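Local coordinates for uncharacterized protein (PDB 3OV5) that is a component of a bacterial type IV secretion system, VirB7, whose globular N0 domain resembles those of outer membrane transport proteins, at residues V68-S73 and L77-V82. Numbering follows the deposited sequence. Where two conformers were deposited one is given.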
loop_
_atom_site.group_PDB
_atom_site.type_symbol
_atom_site.label_atom_id
_atom_site.label_comp_id
_atom_site.label_asym_id
_atom_site.label_seq_id
_atom_site.Cartn_x
_atom_site.Cartn_y
_atom_site.Cartn_z
ATOM N N VAL A 68 0.452 1.303 -11.217
ATOM C CA VAL A 68 0.564 1.948 -9.914
ATOM C C VAL A 68 1.886 1.620 -9.245
ATOM O O VAL A 68 2.345 0.467 -9.299
ATOM C CB VAL A 68 -0.600 1.449 -9.021
ATOM C CG1 VAL A 68 -0.474 1.990 -7.593
ATOM C CG2 VAL A 68 -1.941 1.781 -9.639
ATOM N N SER A 69 2.465 2.637 -8.590
ATOM C CA SER A 69 3.592 2.487 -7.684
ATOM C C SER A 69 3.154 2.817 -6.260
ATOM O O SER A 69 2.437 3.795 -6.036
ATOM C CB SER A 69 4.679 3.504 -8.063
ATOM O OG SER A 69 5.715 3.545 -7.108
ATOM N N VAL A 70 3.552 1.959 -5.317
ATOM C CA VAL A 70 3.405 2.238 -3.886
ATOM C C VAL A 70 4.803 2.272 -3.286
ATOM O O VAL A 70 5.597 1.360 -3.520
ATOM C CB VAL A 70 2.584 1.147 -3.171
ATOM C CG1 VAL A 70 2.431 1.486 -1.674
ATOM C CG2 VAL A 70 1.204 0.966 -3.845
ATOM N N SER A 71 5.109 3.332 -2.546
ATOM C CA SER A 71 6.441 3.473 -1.979
ATOM C C SER A 71 6.378 4.230 -0.662
ATOM O O SER A 71 5.350 4.824 -0.324
ATOM C CB SER A 71 7.386 4.170 -2.962
ATOM O OG SER A 71 6.939 5.492 -3.226
ATOM N N VAL A 72 7.480 4.148 0.073
ATOM C CA VAL A 72 7.704 4.902 1.290
ATOM C C VAL A 72 8.608 6.105 0.956
ATOM O O VAL A 72 9.727 5.917 0.450
ATOM C CB VAL A 72 8.410 4.030 2.344
ATOM C CG1 VAL A 72 8.648 4.825 3.599
ATOM C CG2 VAL A 72 7.610 2.768 2.637
ATOM N N SER A 73 8.063 7.307 1.194
ATOM C CA SER A 73 8.698 8.610 0.940
ATOM C C SER A 73 8.564 9.396 2.262
ATOM O O SER A 73 7.513 9.953 2.572
ATOM C CB SER A 73 7.978 9.323 -0.226
ATOM O OG SER A 73 8.826 10.075 -1.108
ATOM N N LEU A 77 3.287 7.131 2.914
ATOM C CA LEU A 77 3.018 6.094 1.953
ATOM C C LEU A 77 2.458 6.799 0.717
ATOM O O LEU A 77 1.487 7.537 0.805
ATOM C CB LEU A 77 2.018 5.096 2.531
ATOM C CG LEU A 77 2.580 4.270 3.690
ATOM C CD1 LEU A 77 1.481 3.508 4.393
ATOM C CD2 LEU A 77 3.573 3.266 3.162
ATOM N N LEU A 78 3.126 6.603 -0.414
ATOM C CA LEU A 78 2.850 7.324 -1.646
ATOM C C LEU A 78 2.360 6.352 -2.709
ATOM O O LEU A 78 3.069 5.401 -3.061
ATOM C CB LEU A 78 4.127 8.017 -2.143
ATOM C CG LEU A 78 4.020 8.776 -3.456
ATOM C CD1 LEU A 78 2.968 9.881 -3.443
ATOM C CD2 LEU A 78 5.379 9.345 -3.789
ATOM N N VAL A 79 1.129 6.568 -3.183
ATOM C CA VAL A 79 0.518 5.751 -4.226
ATOM C C VAL A 79 0.335 6.651 -5.440
ATOM O O VAL A 79 -0.307 7.688 -5.325
ATOM C CB VAL A 79 -0.844 5.191 -3.782
ATOM C CG1 VAL A 79 -1.384 4.276 -4.869
ATOM C CG2 VAL A 79 -0.732 4.458 -2.446
ATOM N N GLN A 80 0.910 6.278 -6.587
ATOM C CA GLN A 80 0.911 7.201 -7.714
ATOM C C GLN A 80 1.075 6.396 -8.991
ATOM O O GLN A 80 1.510 5.244 -8.963
ATOM C CB GLN A 80 2.063 8.208 -7.585
ATOM C CG GLN A 80 3.413 7.513 -7.601
ATOM C CD GLN A 80 4.585 8.428 -7.488
ATOM O OE1 GLN A 80 4.585 9.574 -7.969
ATOM N NE2 GLN A 80 5.650 7.900 -6.910
ATOM N N PRO A 81 0.784 7.007 -10.143
ATOM C CA PRO A 81 1.202 6.383 -11.392
ATOM C C PRO A 81 2.705 6.158 -11.365
ATOM O O PRO A 81 3.451 7.024 -10.879
ATOM C CB PRO A 81 0.803 7.420 -12.448
ATOM C CG PRO A 81 -0.303 8.212 -11.798
ATOM C CD PRO A 81 0.170 8.337 -10.370
ATOM N N VAL A 82 3.168 5.030 -11.907
ATOM C CA VAL A 82 4.604 4.746 -11.856
ATOM C C VAL A 82 5.393 5.839 -12.576
ATOM O O VAL A 82 5.168 6.073 -13.763
ATOM C CB VAL A 82 4.953 3.404 -12.509
ATOM C CG1 VAL A 82 6.461 3.171 -12.471
ATOM C CG2 VAL A 82 4.179 2.237 -11.873
HETATM O O HOH W 1 5.089 5.447 -5.222
#
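On one face of the antiparallel pair 68-73 and 77-81, a single water joins the side chains of Ser69, Ser71 and Gln80. It lies 2.8 Å from Ser69 OG and 2.7 Å from Ser71 OG, accepts from Gln80 NE2 and donates to Leu78 O. Ser71 OG sits between its backbone N and carbonyl carbon (chi1 63°), whereas Ser69 OG is anti to N (chi1 171°); these different rotations let both hydroxyls converge on the water. Gln80 runs extended beyond CG and brings NE2 there. Leu78 O thereby receives a second donor besides Ser71 N. Between the strands, paired backbone bonds tie Ser69 to Gln80 and Ser71 to Leu78, the Ser69 N to Gln80 O bond being 2.8 Å and almost straight. In this beta hairpin 68-73 is an outer strand of the N0 domain's three-stranded mixed sheet; 76-81 lies between it and 29-32, to which it runs parallel. Val70, Val72, Leu77 and Val79 form the other, apolar face, turned to helices 15-24 and 52-63; Val72 CG2 lies alongside Leu77 CD2 at 4.1 Å. Val68 points away from the partner strand, yet its CG1 meets Val79 CG1 at 3.7 Å. Past Pro81, Val82 CG2 presses onto Val68 C at 3.5 Å.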